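Local coordinates for protein AvrA (Salmonella typhimurium, PDB 6BE0) that probably transfers acetyl groups from acetyl-CoA to serine and threonine residues of proteins, as a YopJ-family bacterial effector, and binds inositol hexakisphosphate and coenzyme A, at residues I46-I60 and L284-K297. Sequence-based numbering, arbitrary orientation.
Sequences IVERLESEIIDGSWI and LSISAHKKRIAEYK. With IHP (inositol hexakisphosphate), chain B; COA (coenzyme A), chain C.
K297 NZ donates to E51 OE2 over 3.0 Å, a salt bridge. The lysine runs extended beyond CG and meets the syn side of the carboxylate, 31° out of its plane. Helices 46-55 and 287-297 lie nearly antiparallel, at 161°. I293 is the knob between them, set among V47, L50, E51 and I54. Its CD1 reaches I54 CD1 at 3.5 Å. L50 CD1 meets Y296 CD2 at 3.6 Å, the two side chains crossing at about a right angle, while I46 CG2 and V47 CG2 come to the edge of the tyrosine ring. The Y296 hydroxyl is hydrogen-bonded to D68. Past the helix, W59 brings its indole against I286 and H289. I286 CG2 makes a CH-pi contact over one indole face, 3.9 Å from the six-membered ring centroid. The edge of that ring points at the H289 face, planes at 67°. I60 CD1 touches L284 CD1, whose sister CD2 lies 3.6 Å from coenzyme A N3A. K291 NZ of helix 287-297 donates hydrogen bonds to phosphate oxygens O23 and O32 of inositol hexakisphosphate. The arrangement is a near-antiparallel pair of N- and C-terminal helices with one knob-into-hole, beside the CoA pocket of this YopJ-family acetyltransferase.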
loop_
_atom_site.group_PDB
_atom_site.type_symbol
_atom_site.label_atom_id
_atom_site.label_comp_id
_atom_site.label_asym_id
_atom_site.label_seq_id
_atom_site.Cartn_x
_atom_site.Cartn_y
_atom_site.Cartn_z
ATOM N N ILE A 46 -23.743 0.193 3.384
ATOM C CA ILE A 46 -22.637 -0.131 2.487
ATOM C C ILE A 46 -21.963 -1.441 2.894
ATOM O O ILE A 46 -21.713 -2.304 2.051
ATOM C CB ILE A 46 -21.591 1.011 2.455
ATOM C CG1 ILE A 46 -22.145 2.203 1.673
ATOM C CG2 ILE A 46 -20.277 0.546 1.819
ATOM C CD1 ILE A 46 -21.340 3.477 1.828
ATOM N N VAL A 47 -21.669 -1.583 4.183
ATOM C CA VAL A 47 -21.003 -2.780 4.690
ATOM C C VAL A 47 -21.777 -4.040 4.310
ATOM O O VAL A 47 -21.183 -5.044 3.914
ATOM C CB VAL A 47 -20.835 -2.724 6.227
ATOM C CG1 VAL A 47 -20.390 -4.079 6.787
ATOM C CG2 VAL A 47 -19.837 -1.645 6.613
ATOM N N GLU A 48 -23.099 -3.983 4.428
ATOM C CA GLU A 48 -23.936 -5.131 4.103
ATOM C C GLU A 48 -23.830 -5.473 2.620
ATOM O O GLU A 48 -23.775 -6.648 2.252
ATOM C CB GLU A 48 -25.396 -4.862 4.482
ATOM C CG GLU A 48 -26.309 -6.082 4.356
ATOM C CD GLU A 48 -26.749 -6.362 2.927
ATOM O OE1 GLU A 48 -26.929 -5.401 2.150
ATOM O OE2 GLU A 48 -26.917 -7.551 2.582
ATOM N N ARG A 49 -23.799 -4.450 1.770
ATOM C CA ARG A 49 -23.673 -4.666 0.332
ATOM C C ARG A 49 -22.344 -5.334 -0.003
ATOM O O ARG A 49 -22.291 -6.220 -0.854
ATOM C CB ARG A 49 -23.804 -3.346 -0.434
ATOM C CG ARG A 49 -25.197 -2.735 -0.389
ATOM C CD ARG A 49 -25.400 -1.688 -1.481
ATOM N NE ARG A 49 -24.401 -0.622 -1.431
ATOM C CZ ARG A 49 -23.270 -0.604 -2.136
ATOM N NH1 ARG A 49 -22.969 -1.597 -2.965
ATOM N NH2 ARG A 49 -22.434 0.418 -2.012
ATOM N N LEU A 50 -21.277 -4.911 0.668
ATOM C CA LEU A 50 -19.951 -5.478 0.435
ATOM C C LEU A 50 -19.928 -6.971 0.736
ATOM O O LEU A 50 -19.386 -7.761 -0.036
ATOM C CB LEU A 50 -18.898 -4.769 1.290
ATOM C CG LEU A 50 -18.652 -3.285 1.013
ATOM C CD1 LEU A 50 -17.574 -2.753 1.943
ATOM C CD2 LEU A 50 -18.266 -3.053 -0.437
ATOM N N GLU A 51 -20.518 -7.351 1.863
ATOM C CA GLU A 51 -20.563 -8.749 2.267
ATOM C C GLU A 51 -21.455 -9.550 1.327
ATOM O O GLU A 51 -21.118 -10.667 0.939
ATOM C CB GLU A 51 -21.059 -8.868 3.708
ATOM C CG GLU A 51 -20.095 -8.286 4.729
ATOM C CD GLU A 51 -20.674 -8.243 6.126
ATOM O OE1 GLU A 51 -21.837 -7.813 6.272
ATOM O OE2 GLU A 51 -19.969 -8.644 7.075
ATOM N N SER A 52 -22.592 -8.968 0.962
ATOM C CA SER A 52 -23.519 -9.602 0.031
ATOM C C SER A 52 -22.857 -9.846 -1.321
ATOM O O SER A 52 -23.000 -10.919 -1.910
ATOM C CB SER A 52 -24.768 -8.737 -0.147
ATOM O OG SER A 52 -25.645 -9.303 -1.103
ATOM N N GLU A 53 -22.132 -8.843 -1.800
ATOM C CA GLU A 53 -21.490 -8.906 -3.107
ATOM C C GLU A 53 -20.390 -9.966 -3.152
ATOM O O GLU A 53 -20.059 -10.481 -4.220
ATOM C CB GLU A 53 -20.922 -7.536 -3.475
ATOM C CG GLU A 53 -21.996 -6.519 -3.843
ATOM C CD GLU A 53 -21.532 -5.083 -3.692
ATOM O OE1 GLU A 53 -20.318 -4.860 -3.504
ATOM O OE2 GLU A 53 -22.385 -4.175 -3.758
ATOM N N ILE A 54 -19.830 -10.289 -1.991
ATOM C CA ILE A 54 -18.844 -11.360 -1.892
ATOM C C ILE A 54 -19.524 -12.719 -2.029
ATOM O O ILE A 54 -19.004 -13.618 -2.688
ATOM C CB ILE A 54 -18.069 -11.294 -0.554
ATOM C CG1 ILE A 54 -17.069 -10.135 -0.588
ATOM C CG2 ILE A 54 -17.326 -12.605 -0.274
ATOM C CD1 ILE A 54 -16.397 -9.844 0.740
ATOM N N ILE A 55 -20.692 -12.861 -1.412
ATOM C CA ILE A 55 -21.392 -14.141 -1.376
ATOM C C ILE A 55 -21.989 -14.510 -2.734
ATOM O O ILE A 55 -21.954 -15.679 -3.125
ATOM C CB ILE A 55 -22.510 -14.132 -0.308
ATOM C CG1 ILE A 55 -21.898 -13.932 1.082
ATOM C CG2 ILE A 55 -23.309 -15.437 -0.346
ATOM C CD1 ILE A 55 -22.910 -13.722 2.192
ATOM N N ASP A 56 -22.537 -13.528 -3.447
ATOM C CA ASP A 56 -23.158 -13.797 -4.745
ATOM C C ASP A 56 -22.140 -13.734 -5.887
ATOM O O ASP A 56 -22.455 -14.069 -7.029
ATOM C CB ASP A 56 -24.318 -12.825 -5.004
ATOM C CG ASP A 56 -23.891 -11.366 -4.987
ATOM O OD1 ASP A 56 -24.750 -10.504 -4.703
ATOM O OD2 ASP A 56 -22.710 -11.070 -5.260
ATOM N N GLY A 57 -20.922 -13.297 -5.573
ATOM C CA GLY A 57 -19.831 -13.312 -6.533
ATOM C C GLY A 57 -19.764 -12.102 -7.449
ATOM O O GLY A 57 -18.918 -12.049 -8.343
ATOM N N SER A 58 -20.643 -11.129 -7.235
ATOM C CA SER A 58 -20.682 -9.938 -8.082
ATOM C C SER A 58 -19.577 -8.946 -7.728
ATOM O O SER A 58 -19.395 -7.941 -8.418
ATOM C CB SER A 58 -22.043 -9.248 -7.969
ATOM O OG SER A 58 -22.276 -8.798 -6.647
ATOM N N TRP A 59 -18.845 -9.227 -6.654
ATOM C CA TRP A 59 -17.785 -8.335 -6.191
ATOM C C TRP A 59 -16.726 -8.094 -7.258
ATOM O O TRP A 59 -16.130 -7.019 -7.324
ATOM C CB TRP A 59 -17.114 -8.906 -4.937
ATOM C CG TRP A 59 -16.462 -10.245 -5.158
ATOM C CD1 TRP A 59 -17.047 -11.470 -5.034
ATOM C CD2 TRP A 59 -15.102 -10.490 -5.543
ATOM N NE1 TRP A 59 -16.140 -12.462 -5.314
ATOM C CE2 TRP A 59 -14.938 -11.887 -5.630
ATOM C CE3 TRP A 59 -14.007 -9.666 -5.820
ATOM C CZ2 TRP A 59 -13.726 -12.477 -5.983
ATOM C CZ3 TRP A 59 -12.804 -10.255 -6.171
ATOM C CH2 TRP A 59 -12.674 -11.646 -6.248
ATOM N N ILE A 60 -16.500 -9.101 -8.094
ATOM C CA ILE A 60 -15.381 -9.072 -9.024
ATOM C C ILE A 60 -15.537 -8.016 -10.121
ATOM O O ILE A 60 -14.538 -7.476 -10.599
ATOM C CB ILE A 60 -15.172 -10.456 -9.676
ATOM C CG1 ILE A 60 -13.899 -10.447 -10.525
ATOM C CG2 ILE A 60 -16.386 -10.858 -10.510
ATOM C CD1 ILE A 60 -13.215 -11.790 -10.612
ATOM N N LEU A 284 -9.562 -17.531 -6.375
ATOM C CA LEU A 284 -9.279 -16.107 -6.233
ATOM C C LEU A 284 -9.225 -15.714 -4.764
ATOM O O LEU A 284 -9.832 -16.372 -3.918
ATOM C CB LEU A 284 -10.339 -15.274 -6.953
ATOM C CG LEU A 284 -10.465 -15.476 -8.464
ATOM C CD1 LEU A 284 -11.631 -14.659 -9.001
ATOM C CD2 LEU A 284 -9.174 -15.102 -9.174
ATOM N N SER A 285 -8.503 -14.637 -4.470
ATOM C CA SER A 285 -8.405 -14.121 -3.109
ATOM C C SER A 285 -9.333 -12.932 -2.908
ATOM O O SER A 285 -9.307 -11.975 -3.685
ATOM C CB SER A 285 -6.965 -13.713 -2.790
ATOM O OG SER A 285 -6.891 -13.074 -1.527
ATOM N N ILE A 286 -10.155 -13.004 -1.865
ATOM C CA ILE A 286 -11.006 -11.888 -1.467
ATOM C C ILE A 286 -10.479 -11.268 -0.178
ATOM O O ILE A 286 -11.237 -10.686 0.595
ATOM C CB ILE A 286 -12.472 -12.328 -1.266
ATOM C CG1 ILE A 286 -12.575 -13.394 -0.167
ATOM C CG2 ILE A 286 -13.047 -12.854 -2.574
ATOM C CD1 ILE A 286 -13.991 -13.650 0.301
ATOM N N SER A 287 -9.175 -11.402 0.051
ATOM C CA SER A 287 -8.564 -10.925 1.287
ATOM C C SER A 287 -8.702 -9.411 1.410
ATOM O O SER A 287 -9.162 -8.900 2.433
ATOM C CB SER A 287 -7.089 -11.325 1.350
ATOM O OG SER A 287 -6.566 -11.128 2.652
ATOM N N ALA A 288 -8.304 -8.698 0.361
ATOM C CA ALA A 288 -8.391 -7.244 0.345
ATOM C C ALA A 288 -9.837 -6.776 0.468
ATOM O O ALA A 288 -10.119 -5.789 1.147
ATOM C CB ALA A 288 -7.766 -6.689 -0.926
ATOM N N HIS A 289 -10.753 -7.485 -0.184
ATOM C CA HIS A 289 -12.168 -7.139 -0.115
ATOM C C HIS A 289 -12.701 -7.326 1.302
ATOM O O HIS A 289 -13.542 -6.554 1.764
ATOM C CB HIS A 289 -12.980 -7.979 -1.102
ATOM C CG HIS A 289 -12.793 -7.575 -2.531
ATOM N ND1 HIS A 289 -11.678 -7.919 -3.264
ATOM C CD2 HIS A 289 -13.578 -6.847 -3.361
ATOM C CE1 HIS A 289 -11.787 -7.425 -4.485
ATOM N NE2 HIS A 289 -12.929 -6.769 -4.569
ATOM N N LYS A 290 -12.208 -8.350 1.990
ATOM C CA LYS A 290 -12.575 -8.575 3.383
ATOM C C LYS A 290 -11.949 -7.508 4.275
ATOM O O LYS A 290 -12.544 -7.104 5.274
ATOM C CB LYS A 290 -12.147 -9.971 3.842
ATOM C CG LYS A 290 -12.998 -11.097 3.262
ATOM C CD LYS A 290 -12.405 -12.474 3.531
ATOM C CE LYS A 290 -12.495 -12.859 5.000
ATOM N NZ LYS A 290 -11.943 -14.223 5.250
ATOM N N LYS A 291 -10.756 -7.043 3.912
ATOM C CA LYS A 291 -10.079 -6.014 4.697
ATOM C C LYS A 291 -10.844 -4.695 4.638
ATOM O O LYS A 291 -10.912 -3.969 5.630
ATOM C CB LYS A 291 -8.642 -5.805 4.210
ATOM C CG LYS A 291 -7.818 -4.863 5.093
ATOM C CD LYS A 291 -7.654 -5.412 6.508
ATOM C CE LYS A 291 -6.854 -4.475 7.401
ATOM N NZ LYS A 291 -5.446 -4.325 6.954
ATOM N N ARG A 292 -11.412 -4.387 3.475
ATOM C CA ARG A 292 -12.246 -3.198 3.329
ATOM C C ARG A 292 -13.395 -3.245 4.329
ATOM O O ARG A 292 -13.713 -2.245 4.975
ATOM C CB ARG A 292 -12.799 -3.080 1.904
ATOM C CG ARG A 292 -13.781 -1.924 1.729
ATOM C CD ARG A 292 -14.341 -1.830 0.319
ATOM N NE ARG A 292 -13.321 -1.471 -0.665
ATOM C CZ ARG A 292 -12.762 -2.315 -1.530
ATOM N NH1 ARG A 292 -13.109 -3.597 -1.563
ATOM N NH2 ARG A 292 -11.846 -1.869 -2.378
ATOM N N ILE A 293 -14.012 -4.417 4.445
ATOM C CA ILE A 293 -15.142 -4.606 5.346
ATOM C C ILE A 293 -14.714 -4.401 6.798
ATOM O O ILE A 293 -15.416 -3.754 7.574
ATOM C CB ILE A 293 -15.763 -6.010 5.171
ATOM C CG1 ILE A 293 -16.327 -6.151 3.753
ATOM C CG2 ILE A 293 -16.859 -6.252 6.209
ATOM C CD1 ILE A 293 -16.801 -7.545 3.406
ATOM N N ALA A 294 -13.561 -4.955 7.156
ATOM C CA ALA A 294 -13.018 -4.782 8.498
ATOM C C ALA A 294 -12.785 -3.305 8.789
ATOM O O ALA A 294 -13.183 -2.794 9.836
ATOM C CB ALA A 294 -11.722 -5.561 8.651
ATOM N N GLU A 295 -12.138 -2.631 7.845
ATOM C CA GLU A 295 -11.827 -1.213 7.972
ATOM C C GLU A 295 -13.088 -0.370 8.153
ATOM O O GLU A 295 -13.128 0.523 9.000
ATOM C CB GLU A 295 -11.048 -0.742 6.745
ATOM C CG GLU A 295 -9.603 -1.224 6.704
ATOM C CD GLU A 295 -8.675 -0.381 7.562
ATOM O OE1 GLU A 295 -9.167 0.346 8.451
ATOM O OE2 GLU A 295 -7.448 -0.440 7.339
ATOM N N TYR A 296 -14.116 -0.657 7.360
ATOM C CA TYR A 296 -15.379 0.070 7.455
ATOM C C TYR A 296 -16.069 -0.192 8.791
ATOM O O TYR A 296 -16.562 0.733 9.436
ATOM C CB TYR A 296 -16.321 -0.314 6.311
ATOM C CG TYR A 296 -15.938 0.226 4.947
ATOM C CD1 TYR A 296 -14.684 0.775 4.710
ATOM C CD2 TYR A 296 -16.843 0.193 3.895
ATOM C CE1 TYR A 296 -14.342 1.267 3.464
ATOM C CE2 TYR A 296 -16.511 0.684 2.647
ATOM C CZ TYR A 296 -15.261 1.218 2.436
ATOM O OH TYR A 296 -14.935 1.705 1.193
ATOM N N LYS A 297 -16.110 -1.458 9.195
ATOM C CA LYS A 297 -16.779 -1.843 10.433
ATOM C C LYS A 297 -16.144 -1.170 11.645
ATOM O O LYS A 297 -16.830 -0.858 12.618
ATOM C CB LYS A 297 -16.752 -3.362 10.611
ATOM C CG LYS A 297 -17.791 -4.109 9.787
ATOM C CD LYS A 297 -17.780 -5.594 10.108
ATOM C CE LYS A 297 -18.845 -6.350 9.334
ATOM N NZ LYS A 297 -18.863 -7.793 9.698
HETATM C C1 IHP B . -3.308 -6.628 12.646
HETATM C C2 IHP B . -3.676 -6.177 11.238
HETATM C C3 IHP B . -4.226 -7.332 10.418
HETATM C C4 IHP B . -5.382 -7.999 11.134
HETATM C C5 IHP B . -4.871 -8.586 12.436
HETATM C C6 IHP B . -4.362 -7.481 13.350
HETATM O O11 IHP B . -3.017 -5.476 13.417
HETATM P P1 IHP B . -1.485 -5.125 13.693
HETATM O O21 IHP B . -1.289 -3.628 13.604
HETATM O O31 IHP B . -0.588 -5.788 12.670
HETATM O O41 IHP B . -1.112 -5.598 15.073
HETATM O O12 IHP B . -4.630 -5.093 11.295
HETATM P P2 IHP B . -4.237 -3.664 10.735
HETATM O O22 IHP B . -2.934 -3.194 11.337
HETATM O O32 IHP B . -4.078 -3.704 9.234
HETATM O O42 IHP B . -5.322 -2.672 11.091
HETATM O O13 IHP B . -4.628 -6.865 9.129
HETATM P P3 IHP B . -3.791 -7.306 7.847
HETATM O O23 IHP B . -3.689 -6.148 6.884
HETATM O O33 IHP B . -2.399 -7.748 8.231
HETATM O O43 IHP B . -4.495 -8.445 7.157
HETATM O O14 IHP B . -6.012 -8.979 10.288
HETATM P P4 IHP B . -5.349 -10.391 9.879
HETATM O O24 IHP B . -5.549 -10.624 8.398
HETATM O O34 IHP B . -3.868 -10.430 10.179
HETATM O O44 IHP B . -6.038 -11.507 10.614
HETATM O O15 IHP B . -5.877 -9.349 13.106
HETATM P P5 IHP B . -5.434 -10.591 13.983
HETATM O O25 IHP B . -3.951 -10.516 14.280
HETATM O O35 IHP B . -6.206 -10.578 15.278
HETATM O O45 IHP B . -5.716 -11.883 13.257
HETATM O O16 IHP B . -5.448 -6.676 13.805
HETATM P P6 IHP B . -5.589 -6.381 15.335
HETATM O O26 IHP B . -6.940 -5.775 15.612
HETATM O O36 IHP B . -5.447 -7.659 16.121
HETATM O O46 IHP B . -4.527 -5.406 15.779
HETATM N N1A COA C . -8.865 -11.123 -7.982
HETATM C C2A COA C . -7.963 -11.998 -7.443
HETATM N N3A COA C . -6.944 -12.491 -8.208
HETATM C C4A COA C . -6.815 -12.114 -9.519
HETATM C C5A COA C . -7.701 -11.248 -10.057
HETATM C C6A COA C . -8.735 -10.752 -9.271
HETATM N N6A COA C . -9.882 -9.904 -9.215
HETATM N N7A COA C . -7.354 -11.037 -11.359
HETATM C C8A COA C . -6.247 -11.779 -11.620
HETATM N N9A COA C . -5.911 -12.446 -10.493
HETATM C C1B COA C . -4.819 -13.340 -10.293
HETATM C C2B COA C . -5.236 -14.585 -10.220
HETATM O O2B COA C . -5.376 -14.990 -8.831
HETATM C C3B COA C . -4.090 -15.463 -10.958
HETATM O O3B COA C . -2.959 -15.637 -10.105
HETATM P P3B COA C . -2.547 -17.125 -9.638
HETATM O O7A COA C . -3.566 -17.649 -8.653
HETATM O O8A COA C . -2.489 -18.037 -10.839
HETATM O O9A COA C . -1.185 -17.089 -8.978
HETATM C C4B COA C . -3.746 -14.727 -12.041
HETATM O O4B COA C . -3.853 -13.286 -11.559
HETATM C C5B COA C . -4.715 -14.982 -13.187
HETATM O O5B COA C . -4.491 -14.040 -14.230
HETATM P P1A COA C . -3.859 -14.538 -15.614
HETATM O O1A COA C . -2.996 -15.768 -15.384
HETATM O O2A COA C . -4.982 -14.868 -16.584
HETATM O O3A COA C . -2.969 -13.379 -16.226
HETATM O O HOH W 1 -13.538 -5.312 -7.647
#